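Local coordinates for protein probable ferredoxin-dependent nitrite reductase NirA (Mycobacterium tuberculosis, PDB 1ZJ8) that reduces sulfite to sulfide with electrons from ferredoxin, using a siroheme and a [4Fe-4S] cluster, at residues Gly29-Leu34 against Leu40-Asn45; Gly344-Arg347 against Asn353-Gly356; Asp382-Thr387 against Leu392-Ile397. All blocks are in the same frame, centred on the assembly; numbering follows the deposited sequence.

Contact 1. Residues Gly29-Leu34 against Leu40-Asn45; sequences GHREPL and LKKAGN
Lys42 spans the gap to Arg31 and Pro33 almost alone, and its polar bond across the contact ends on a backbone carbonyl rather than a charged side chain. Its NZ donates to Arg31 O at 3.1 Å, and the ammonium stands 34° away from the carbonyl plane. The side chain starts with CG anti to its own carbonyl carbon (chi1 -55°), turns once at chi2, and then runs straight, which carries the amine across to the other segment. On the way the aliphatic part slants past the proline ring, bringing CE to 4.1 Å from Pro33 CD. Arg31 meets the same lysine with its base: Arg31 CG is 4.2 Å from Lys42 NZ, and the two chains cross at a slant. The guanidinium of Arg31 makes a cation-pi contact with Trp26, a residue that Lys42 also touches. Glu32 OE1, 5.4 Å from Lys42 NZ, is too distant for a salt bridge, but its charge may still favour the ammonium. This is a small surface contact, remote from the siroheme and the iron-sulfur cluster. The neighbouring Lys41 instead forms salt bridges with Glu38, Asp174 and Asp214. Residues 29-34 lead into the short helix 36-40, and residues 40-45 carry the chain on toward helix 49-60, so Lys42 bridges the loops on either side of helix 36-40.

Contact 2. Residues Gly344-Arg347 against Asn353-Gly356; sequences GVQR and NAVG
Gly344 O accepts the shortest bond between the two strands, from Gly356 N at 2.7 Å, and the CA-H of Val355 also points at it, with CA 3.4 Å away. Gly344 N in turn donates to Gly356 O, making these two glycines a hydrogen-bonded pair of an antiparallel ladder. Gln346 and Ala354 form the next such pair through mutual N-H to O bonds; Ala354 O lies 2.8 Å from Gln346 N and also receives the CA-H of Val345. Beside this pair, Gln346 CG rests 4.0 Å from Ala354 CB. The opposite face of the hairpin carries the two non-hydrogen-bonded pairs. There Val345 CG2 meets Val355 CG2 at 4.3 Å, a loose branch-to-branch touch. Farther along, Arg347 has CG anti to its backbone N (chi1 -177°) and bends twice, folding its guanidinium back over Asn353. Asn353 OD1 sits above the centre of that group, 3.6 Å from Arg347 CZ, with the amide turned 53° from the guanidinium plane. No hydrogen bond joins the two side chains; both send donors elsewhere, Arg347 NH1 and Asn353 ND2 converging on Asp399 OD1 while Arg347 NH1 also reaches Gly351 O. The acid thus fixes both side chains at the start of helix 399-411. That helix packs Leu402 against Val345 and Val355, while Leu184 covers Gln346 and Ala354; strand 344-347 is the outermost of its sheet, and strand 353-357 pairs on its other side with strand 392-397.

Contact 3. Residues Asp382-Thr387 against Leu392-Ile397; sequences DRIRFT and LVILDI
This beta hairpin, strands 384-386 and 392-397, lies in the second ferredoxin-like half domain of the siroheme-dependent sulfite and nitrite reductase family. Its antiparallel ladder is centred on Arg385 and Val393, which exchange two backbone bonds: Arg385 N to Val393 O at 2.8 Å and Val393 N to Arg385 O at 2.9 Å. A further bond runs from Leu395 N to Arg383 O. Above the ladder Leu395 serves two arginines with one methyl. Leu395 CD1 lies over a face of the Arg385 guanidinium, 3.6 Å from Arg385 CZ and nearer its rim, and over the centre of a face of the Arg383 guanidinium, 4.0 Å from Arg383 CZ. The Arg383 group is also held at its edge, where NH1 makes a salt bridge to Asp396, 2.7 Å from Asp396 OD1, although its hydrogen bonds to OD1 and OD2 are both weak; the carboxylate is turned 40° from the guanidinium. Glu187 takes NH2 of the same arginine, so two acids share its charge. A G1 beta bulge sets Asp396 and Ile397 together opposite Asn353. The other face is apolar. Ile384 has CG1 anti to its backbone N (chi1 172°), which sends CD1 toward the methyl ends of Ile394 and Leu392. Leu392 CB lies at the edge of the Phe386 ring, 4.1 Å from Phe386 CD1; the Phe386 side chain is about 9 Å from the bound siroheme. Helix 366-379 closes over Ile384 and Ile394 through Val372 and Met376, and Ile138 of strand 135-138 meets Phe386 and Leu392. Strand 115-116 flanks the hairpin on the 384-386 side and strand 353-357 on the other.

From the N terminus, contact 1 closes a short loop round helix 36-40 at the protein surface. Far along the chain, contact 2 closes the hairpin turn between strands 344-347 and 353-357; helix 366-379 then intervenes before contact 3 closes the next hairpin. The three follow in series, with no nesting or crossing. Contact 1 lies across the chain's centre from the others, its centre 49 Å from that of contact 2 and 42 Å from that of contact 3. Those two have centres only 9 Å apart and share one antiparallel sheet, joined where Asn353 and Val355 probably hydrogen-bond to Ile397 and Ile394.

Contact 1. Residues Gly29-Leu34 against Leu40-Asn45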
ATOM      1  N   GLY A  29     -14.535  19.666 -22.341  1.00 65.73           N
ATOM      2  CA  GLY A  29     -14.403  21.116 -22.252  1.00 66.25           C
ATOM      3  C   GLY A  29     -14.743  21.686 -20.885  1.00 66.87           C
ATOM      4  O   GLY A  29     -14.479  22.869 -20.627  1.00 66.84           O
ATOM      5  N   HIS A  30     -15.317  20.851 -20.009  1.00 67.57           N
ATOM      6  CA  HIS A  30     -15.740  21.265 -18.664  1.00 67.92           C
ATOM      7  C   HIS A  30     -14.503  21.343 -17.762  1.00 68.11           C
ATOM      8  O   HIS A  30     -14.318  20.525 -16.868  1.00 68.13           O
ATOM      9  CB  HIS A  30     -16.802  20.301 -18.078  1.00 68.22           C
ATOM     10  CG  HIS A  30     -17.948  19.981 -19.011  1.00 69.43           C
ATOM     11  ND1 HIS A  30     -18.455  20.882 -19.928  1.00 69.95           N
ATOM     12  CD2 HIS A  30     -18.696  18.853 -19.146  1.00 70.23           C
ATOM     13  CE1 HIS A  30     -19.453  20.320 -20.593  1.00 70.42           C
ATOM     14  NE2 HIS A  30     -19.619  19.089 -20.139  1.00 70.05           N
ATOM     15  N   ARG A  31     -13.675  22.357 -17.998  1.00 68.31           N
ATOM     16  CA  ARG A  31     -12.311  22.385 -17.498  1.00 68.40           C
ATOM     17  C   ARG A  31     -12.101  23.354 -16.324  1.00 68.41           C
ATOM     18  O   ARG A  31     -10.955  23.720 -16.004  1.00 68.31           O
ATOM     19  CB  ARG A  31     -11.387  22.724 -18.674  1.00 68.51           C
ATOM     20  CG  ARG A  31      -9.918  22.615 -18.359  1.00 68.59           C
ATOM     21  CD  ARG A  31      -9.134  21.987 -19.484  1.00 68.91           C
ATOM     22  NE  ARG A  31      -7.704  22.041 -19.172  1.00 69.67           N
ATOM     23  CZ  ARG A  31      -6.795  21.134 -19.529  1.00 69.76           C
ATOM     24  NH1 ARG A  31      -7.137  20.043 -20.219  1.00 69.46           N
ATOM     25  NH2 ARG A  31      -5.524  21.322 -19.177  1.00 70.01           N
ATOM     26  N   GLU A  32     -13.194  23.742 -15.664  1.00 68.37           N
ATOM     27  CA  GLU A  32     -13.119  24.728 -14.574  1.00 68.32           C
ATOM     28  C   GLU A  32     -13.084  24.115 -13.169  1.00 68.05           C
ATOM     29  O   GLU A  32     -13.732  23.094 -12.924  1.00 68.16           O
ATOM     30  CB  GLU A  32     -14.263  25.748 -14.694  1.00 68.52           C
ATOM     31  CG  GLU A  32     -14.020  26.787 -15.787  1.00 69.22           C
ATOM     32  CD  GLU A  32     -12.739  27.608 -15.563  1.00 70.06           C
ATOM     33  OE1 GLU A  32     -11.645  27.019 -15.390  1.00 70.08           O
ATOM     34  OE2 GLU A  32     -12.823  28.856 -15.565  1.00 70.87           O
ATOM     35  N   PRO A  33     -12.335  24.744 -12.234  1.00 67.53           N
ATOM     36  CA  PRO A  33     -12.233  24.208 -10.870  1.00 67.18           C
ATOM     37  C   PRO A  33     -13.578  24.115 -10.165  1.00 66.77           C
ATOM     38  O   PRO A  33     -14.276  25.115 -10.069  1.00 66.88           O
ATOM     39  CB  PRO A  33     -11.334  25.227 -10.141  1.00 67.26           C
ATOM     40  CG  PRO A  33     -11.340  26.452 -10.983  1.00 67.48           C
ATOM     41  CD  PRO A  33     -11.551  25.986 -12.393  1.00 67.66           C
ATOM     42  N   LEU A  34     -13.934  22.926  -9.687  1.00 66.30           N
ATOM     43  CA  LEU A  34     -15.166  22.724  -8.932  1.00 66.06           C
ATOM     44  C   LEU A  34     -14.877  22.394  -7.456  1.00 65.82           C
ATOM     45  O   LEU A  34     -15.779  21.987  -6.715  1.00 65.84           O
ATOM     46  CB  LEU A  34     -15.991  21.594  -9.565  1.00 66.12           C
ATOM     47  CG  LEU A  34     -16.300  21.657 -11.070  1.00 66.36           C
ATOM     48  CD1 LEU A  34     -17.346  20.604 -11.473  1.00 65.86           C
ATOM     49  CD2 LEU A  34     -16.766  23.045 -11.483  1.00 66.19           C
ATOM     50  N   LEU A  40      -6.336  24.993  -6.600  1.00 66.08           N
ATOM     51  CA  LEU A  40      -4.929  25.246  -6.261  1.00 65.98           C
ATOM     52  C   LEU A  40      -3.985  24.649  -7.308  1.00 65.72           C
ATOM     53  O   LEU A  40      -2.881  25.149  -7.518  1.00 65.49           O
ATOM     54  CB  LEU A  40      -4.590  24.753  -4.844  1.00 66.11           C
ATOM     55  CG  LEU A  40      -4.679  23.278  -4.457  1.00 66.17           C
ATOM     56  CD1 LEU A  40      -3.566  22.439  -5.078  1.00 66.12           C
ATOM     57  CD2 LEU A  40      -4.635  23.196  -2.936  1.00 66.28           C
ATOM     58  N   LYS A  41      -4.446  23.592  -7.977  1.00 65.65           N
ATOM     59  CA  LYS A  41      -3.687  22.963  -9.056  1.00 65.43           C
ATOM     60  C   LYS A  41      -3.673  23.838 -10.322  1.00 65.54           C
ATOM     61  O   LYS A  41      -2.758  23.723 -11.151  1.00 65.61           O
ATOM     62  CB  LYS A  41      -4.244  21.565  -9.362  1.00 65.39           C
ATOM     63  CG  LYS A  41      -4.130  20.577  -8.194  1.00 64.73           C
ATOM     64  CD  LYS A  41      -4.463  19.129  -8.606  1.00 64.80           C
ATOM     65  CE  LYS A  41      -5.955  18.908  -8.905  1.00 63.87           C
ATOM     66  NZ  LYS A  41      -6.231  17.560  -9.492  1.00 63.65           N
ATOM     67  N   LYS A  42      -4.663  24.725 -10.453  1.00 65.32           N
ATOM     68  CA  LYS A  42      -4.689  25.688 -11.562  1.00 65.22           C
ATOM     69  C   LYS A  42      -3.600  26.770 -11.463  1.00 65.23           C
ATOM     70  O   LYS A  42      -3.372  27.490 -12.431  1.00 65.13           O
ATOM     71  CB  LYS A  42      -6.065  26.351 -11.665  1.00 64.95           C
ATOM     72  CG  LYS A  42      -7.237  25.373 -11.782  1.00 64.51           C
ATOM     73  CD  LYS A  42      -7.071  24.381 -12.940  1.00 64.07           C
ATOM     74  CE  LYS A  42      -8.305  23.511 -13.135  1.00 63.89           C
ATOM     75  NZ  LYS A  42      -8.344  22.905 -14.493  1.00 63.56           N
ATOM     76  N   ALA A  43      -2.917  26.862 -10.316  1.00 65.45           N
ATOM     77  CA  ALA A  43      -1.914  27.910 -10.076  1.00 65.64           C
ATOM     78  C   ALA A  43      -0.502  27.561 -10.580  1.00 65.88           C
ATOM     79  O   ALA A  43       0.484  28.138 -10.113  1.00 65.93           O
ATOM     80  CB  ALA A  43      -1.874  28.271  -8.585  1.00 65.54           C
ATOM     81  N   GLY A  44      -0.400  26.645 -11.543  1.00 66.32           N
ATOM     82  CA  GLY A  44       0.905  26.184 -12.052  1.00 66.47           C
ATOM     83  C   GLY A  44       1.208  24.785 -11.553  1.00 66.65           C
ATOM     84  O   GLY A  44       0.559  24.314 -10.611  1.00 66.87           O
ATOM     85  N   ASN A  45       2.182  24.113 -12.175  1.00 66.74           N
ATOM     86  CA  ASN A  45       2.514  22.738 -11.778  1.00 66.81           C
ATOM     87  C   ASN A  45       2.768  22.697 -10.262  1.00 66.88           C
ATOM     88  O   ASN A  45       3.535  23.511  -9.743  1.00 66.79           O
ATOM     89  CB  ASN A  45       3.704  22.169 -12.582  1.00 66.99           C
ATOM     90  CG  ASN A  45       3.882  20.643 -12.396  1.00 67.12           C
ATOM     91  OD1 ASN A  45       3.616  20.093 -11.319  1.00 67.67           O
ATOM     92  ND2 ASN A  45       4.338  19.964 -13.451  1.00 66.69           N
TER

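Contact 2. Residues Gly344-Arg347 against Asn353-Gly356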
ATOM      1  N   GLY A 344       9.805 -16.253   4.380  1.00 31.06           N
ATOM      2  CA  GLY A 344      10.554 -17.505   4.534  1.00 30.90           C
ATOM      3  C   GLY A 344      11.631 -17.610   3.475  1.00 31.15           C
ATOM      4  O   GLY A 344      11.935 -16.609   2.800  1.00 32.43           O
ATOM      5  N   VAL A 345      12.202 -18.803   3.309  1.00 30.61           N
ATOM      6  CA  VAL A 345      13.347 -19.005   2.412  1.00 30.20           C
ATOM      7  C   VAL A 345      12.873 -19.643   1.129  1.00 30.12           C
ATOM      8  O   VAL A 345      12.060 -20.567   1.171  1.00 29.95           O
ATOM      9  CB  VAL A 345      14.430 -19.919   3.032  1.00 29.81           C
ATOM     10  CG1 VAL A 345      15.653 -19.952   2.145  1.00 29.92           C
ATOM     11  CG2 VAL A 345      14.810 -19.460   4.411  1.00 29.58           C
ATOM     12  N   GLN A 346      13.369 -19.157  -0.009  1.00 30.21           N
ATOM     13  CA  GLN A 346      13.081 -19.792  -1.306  1.00 30.52           C
ATOM     14  C   GLN A 346      14.286 -19.779  -2.242  1.00 30.75           C
ATOM     15  O   GLN A 346      15.157 -18.931  -2.122  1.00 31.24           O
ATOM     16  CB  GLN A 346      11.839 -19.192  -1.979  1.00 30.08           C
ATOM     17  CG  GLN A 346      11.982 -17.787  -2.471  1.00 30.35           C
ATOM     18  CD  GLN A 346      10.773 -17.345  -3.255  1.00 30.95           C
ATOM     19  OE1 GLN A 346      10.593 -17.757  -4.405  1.00 33.53           O
ATOM     20  NE2 GLN A 346       9.936 -16.494  -2.650  1.00 31.46           N
ATOM     21  N   ARG A 347      14.310 -20.745  -3.159  1.00 30.86           N
ATOM     22  CA  ARG A 347      15.385 -20.910  -4.113  1.00 30.96           C
ATOM     23  C   ARG A 347      15.145 -20.007  -5.330  1.00 31.11           C
ATOM     24  O   ARG A 347      14.005 -19.796  -5.771  1.00 30.82           O
ATOM     25  CB  ARG A 347      15.482 -22.378  -4.541  1.00 30.63           C
ATOM     26  CG  ARG A 347      16.620 -22.716  -5.506  1.00 30.65           C
ATOM     27  CD  ARG A 347      18.016 -22.570  -4.895  1.00 31.03           C
ATOM     28  NE  ARG A 347      18.220 -23.525  -3.806  1.00 32.16           N
ATOM     29  CZ  ARG A 347      19.237 -23.512  -2.938  1.00 32.79           C
ATOM     30  NH1 ARG A 347      20.204 -22.606  -3.012  1.00 32.51           N
ATOM     31  NH2 ARG A 347      19.291 -24.426  -1.980  1.00 33.06           N
ATOM     32  N   ASN A 353      19.610 -17.929  -2.615  1.00 28.38           N
ATOM     33  CA  ASN A 353      18.355 -17.913  -1.890  1.00 28.14           C
ATOM     34  C   ASN A 353      17.809 -16.537  -1.654  1.00 28.02           C
ATOM     35  O   ASN A 353      18.551 -15.579  -1.504  1.00 28.23           O
ATOM     36  CB  ASN A 353      18.527 -18.545  -0.518  1.00 28.38           C
ATOM     37  CG  ASN A 353      18.901 -19.993  -0.595  1.00 28.11           C
ATOM     38  OD1 ASN A 353      18.042 -20.877  -0.760  1.00 25.62           O
ATOM     39  ND2 ASN A 353      20.203 -20.255  -0.468  1.00 28.95           N
ATOM     40  N   ALA A 354      16.490 -16.457  -1.587  1.00 28.21           N
ATOM     41  CA  ALA A 354      15.793 -15.291  -1.043  1.00 28.42           C
ATOM     42  C   ALA A 354      15.190 -15.614   0.332  1.00 28.41           C
ATOM     43  O   ALA A 354      14.593 -16.669   0.527  1.00 28.51           O
ATOM     44  CB  ALA A 354      14.671 -14.849  -1.994  1.00 28.71           C
ATOM     45  N   VAL A 355      15.292 -14.672   1.254  1.00 28.33           N
ATOM     46  CA  VAL A 355      14.810 -14.840   2.620  1.00 28.46           C
ATOM     47  C   VAL A 355      13.845 -13.695   2.919  1.00 28.38           C
ATOM     48  O   VAL A 355      14.233 -12.535   2.869  1.00 28.33           O
ATOM     49  CB  VAL A 355      16.013 -14.791   3.603  1.00 28.67           C
ATOM     50  CG1 VAL A 355      15.575 -14.806   5.057  1.00 28.16           C
ATOM     51  CG2 VAL A 355      16.955 -15.935   3.306  1.00 28.89           C
ATOM     52  N   GLY A 356      12.585 -14.007   3.203  1.00 28.56           N
ATOM     53  CA  GLY A 356      11.604 -12.967   3.569  1.00 28.55           C
ATOM     54  C   GLY A 356      11.376 -12.920   5.075  1.00 28.59           C
ATOM     55  O   GLY A 356      11.251 -13.963   5.726  1.00 28.82           O
TER

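Contact 3. Residues Asp382-Thr387 against Leu392-Ile397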
ATOM      1  N   ASP A 382      23.599  -7.299  -2.274  1.00 31.82           N
ATOM      2  CA  ASP A 382      23.345  -5.896  -2.555  1.00 31.54           C
ATOM      3  C   ASP A 382      21.933  -5.658  -3.063  1.00 31.44           C
ATOM      4  O   ASP A 382      21.671  -4.582  -3.630  1.00 31.85           O
ATOM      5  CB  ASP A 382      24.336  -5.416  -3.617  1.00 32.05           C
ATOM      6  CG  ASP A 382      24.301  -3.896  -3.844  1.00 32.96           C
ATOM      7  OD1 ASP A 382      24.548  -3.135  -2.865  1.00 36.15           O
ATOM      8  OD2 ASP A 382      24.047  -3.480  -5.010  1.00 33.44           O
ATOM      9  N   ARG A 383      21.027  -6.627  -2.885  1.00 30.95           N
ATOM     10  CA  ARG A 383      19.604  -6.423  -3.231  1.00 31.14           C
ATOM     11  C   ARG A 383      18.620  -6.862  -2.151  1.00 31.19           C
ATOM     12  O   ARG A 383      18.629  -8.019  -1.724  1.00 31.12           O
ATOM     13  CB  ARG A 383      19.184  -7.212  -4.470  1.00 31.11           C
ATOM     14  CG  ARG A 383      19.949  -6.968  -5.737  1.00 30.65           C
ATOM     15  CD  ARG A 383      20.105  -8.303  -6.452  1.00 31.62           C
ATOM     16  NE  ARG A 383      19.265  -8.492  -7.635  1.00 31.82           N
ATOM     17  CZ  ARG A 383      19.038  -9.672  -8.217  1.00 31.25           C
ATOM     18  NH1 ARG A 383      19.530 -10.791  -7.718  1.00 31.24           N
ATOM     19  NH2 ARG A 383      18.292  -9.732  -9.309  1.00 33.35           N
ATOM     20  N   ILE A 384      17.732  -5.939  -1.793  1.00 31.12           N
ATOM     21  CA  ILE A 384      16.649  -6.158  -0.854  1.00 31.13           C
ATOM     22  C   ILE A 384      15.403  -5.495  -1.453  1.00 30.88           C
ATOM     23  O   ILE A 384      15.508  -4.512  -2.204  1.00 30.13           O
ATOM     24  CB  ILE A 384      16.993  -5.562   0.538  1.00 31.31           C
ATOM     25  CG1 ILE A 384      15.784  -5.601   1.478  1.00 32.17           C
ATOM     26  CG2 ILE A 384      17.452  -4.103   0.438  1.00 31.67           C
ATOM     27  CD1 ILE A 384      16.130  -5.290   2.951  1.00 32.12           C
ATOM     28  N   ARG A 385      14.237  -6.051  -1.139  1.00 30.83           N
ATOM     29  CA  ARG A 385      12.967  -5.533  -1.618  1.00 31.28           C
ATOM     30  C   ARG A 385      11.976  -5.353  -0.469  1.00 31.43           C
ATOM     31  O   ARG A 385      11.867  -6.237   0.400  1.00 32.08           O
ATOM     32  CB  ARG A 385      12.351  -6.520  -2.619  1.00 31.70           C
ATOM     33  CG  ARG A 385      12.842  -6.392  -4.069  1.00 32.96           C
ATOM     34  CD  ARG A 385      14.015  -7.302  -4.351  1.00 33.60           C
ATOM     35  NE  ARG A 385      14.738  -6.925  -5.567  1.00 34.03           N
ATOM     36  CZ  ARG A 385      14.448  -7.350  -6.799  1.00 34.34           C
ATOM     37  NH1 ARG A 385      13.446  -8.181  -7.040  1.00 33.78           N
ATOM     38  NH2 ARG A 385      15.202  -6.953  -7.806  1.00 35.67           N
ATOM     39  N   PHE A 386      11.232  -4.251  -0.468  1.00 30.99           N
ATOM     40  CA  PHE A 386      10.069  -4.149   0.404  1.00 31.41           C
ATOM     41  C   PHE A 386       8.855  -4.800  -0.275  1.00 31.17           C
ATOM     42  O   PHE A 386       8.818  -4.877  -1.496  1.00 31.21           O
ATOM     43  CB  PHE A 386       9.749  -2.678   0.734  1.00 32.36           C
ATOM     44  CG  PHE A 386      10.854  -1.933   1.482  1.00 32.45           C
ATOM     45  CD1 PHE A 386      11.570  -2.544   2.515  1.00 33.25           C
ATOM     46  CD2 PHE A 386      11.135  -0.603   1.176  1.00 32.06           C
ATOM     47  CE1 PHE A 386      12.589  -1.854   3.204  1.00 32.93           C
ATOM     48  CE2 PHE A 386      12.131   0.089   1.857  1.00 32.81           C
ATOM     49  CZ  PHE A 386      12.863  -0.541   2.879  1.00 32.50           C
ATOM     50  N   THR A 387       7.863  -5.212   0.518  1.00 30.88           N
ATOM     51  CA  THR A 387       6.740  -6.078   0.076  1.00 30.98           C
ATOM     52  C   THR A 387       5.424  -5.310   0.092  1.00 30.98           C
ATOM     53  O   THR A 387       5.233  -4.418   0.902  1.00 31.57           O
ATOM     54  CB  THR A 387       6.614  -7.315   1.026  1.00 30.89           C
ATOM     55  OG1 THR A 387       7.859  -8.018   1.026  1.00 32.82           O
ATOM     56  CG2 THR A 387       5.518  -8.319   0.638  1.00 30.85           C
ATOM     57  N   LEU A 392       9.857  -7.438   4.292  1.00 28.83           N
ATOM     58  CA  LEU A 392      11.048  -7.264   3.454  1.00 29.17           C
ATOM     59  C   LEU A 392      11.741  -8.565   3.122  1.00 28.61           C
ATOM     60  O   LEU A 392      11.815  -9.465   3.952  1.00 27.72           O
ATOM     61  CB  LEU A 392      12.047  -6.265   4.059  1.00 29.56           C
ATOM     62  CG  LEU A 392      12.003  -5.914   5.540  1.00 31.21           C
ATOM     63  CD1 LEU A 392      13.219  -5.037   5.915  1.00 32.81           C
ATOM     64  CD2 LEU A 392      10.727  -5.182   5.901  1.00 32.39           C
ATOM     65  N   VAL A 393      12.264  -8.634   1.900  1.00 28.70           N
ATOM     66  CA  VAL A 393      13.025  -9.797   1.474  1.00 29.21           C
ATOM     67  C   VAL A 393      14.390  -9.422   0.904  1.00 29.21           C
ATOM     68  O   VAL A 393      14.510  -8.474   0.134  1.00 29.29           O
ATOM     69  CB  VAL A 393      12.186 -10.727   0.538  1.00 29.23           C
ATOM     70  CG1 VAL A 393      10.897 -10.056   0.107  1.00 29.81           C
ATOM     71  CG2 VAL A 393      12.993 -11.231  -0.646  1.00 29.44           C
ATOM     72  N   ILE A 394      15.404 -10.188   1.313  1.00 29.81           N
ATOM     73  CA  ILE A 394      16.799 -10.043   0.868  1.00 30.06           C
ATOM     74  C   ILE A 394      17.144 -11.102  -0.170  1.00 30.04           C
ATOM     75  O   ILE A 394      16.942 -12.275   0.089  1.00 30.15           O
ATOM     76  CB  ILE A 394      17.798 -10.310   2.028  1.00 30.54           C
ATOM     77  CG1 ILE A 394      17.333  -9.718   3.365  1.00 32.19           C
ATOM     78  CG2 ILE A 394      19.189  -9.774   1.681  1.00 30.51           C
ATOM     79  CD1 ILE A 394      17.369  -8.227   3.419  1.00 33.79           C
ATOM     80  N   LEU A 395      17.717 -10.714  -1.308  1.00 30.11           N
ATOM     81  CA  LEU A 395      18.108 -11.687  -2.333  1.00 30.14           C
ATOM     82  C   LEU A 395      19.598 -12.077  -2.284  1.00 30.28           C
ATOM     83  O   LEU A 395      20.391 -11.475  -1.563  1.00 30.24           O
ATOM     84  CB  LEU A 395      17.772 -11.123  -3.712  1.00 29.92           C
ATOM     85  CG  LEU A 395      16.415 -10.471  -3.890  1.00 28.83           C
ATOM     86  CD1 LEU A 395      16.273 -10.049  -5.321  1.00 28.69           C
ATOM     87  CD2 LEU A 395      15.326 -11.428  -3.519  1.00 29.02           C
ATOM     88  N   ASP A 396      19.958 -13.086  -3.080  1.00 30.64           N
ATOM     89  CA  ASP A 396      21.350 -13.481  -3.307  1.00 30.81           C
ATOM     90  C   ASP A 396      22.061 -13.915  -2.033  1.00 31.10           C
ATOM     91  O   ASP A 396      23.214 -13.543  -1.817  1.00 31.31           O
ATOM     92  CB  ASP A 396      22.129 -12.344  -3.951  1.00 31.05           C
ATOM     93  CG  ASP A 396      21.328 -11.604  -5.018  1.00 31.97           C
ATOM     94  OD1 ASP A 396      20.260 -12.106  -5.429  1.00 31.86           O
ATOM     95  OD2 ASP A 396      21.769 -10.503  -5.427  1.00 32.30           O
ATOM     96  N   ILE A 397      21.365 -14.679  -1.189  1.00 31.24           N
ATOM     97  CA  ILE A 397      21.964 -15.304  -0.012  1.00 31.48           C
ATOM     98  C   ILE A 397      22.448 -16.708  -0.420  1.00 31.77           C
ATOM     99  O   ILE A 397      21.622 -17.592  -0.715  1.00 31.79           O
ATOM    100  CB  ILE A 397      20.945 -15.436   1.202  1.00 31.37           C
ATOM    101  CG1 ILE A 397      20.244 -14.111   1.518  1.00 31.82           C
ATOM    102  CG2 ILE A 397      21.638 -15.933   2.463  1.00 31.07           C
ATOM    103  CD1 ILE A 397      21.163 -12.908   1.638  1.00 31.97           C
TER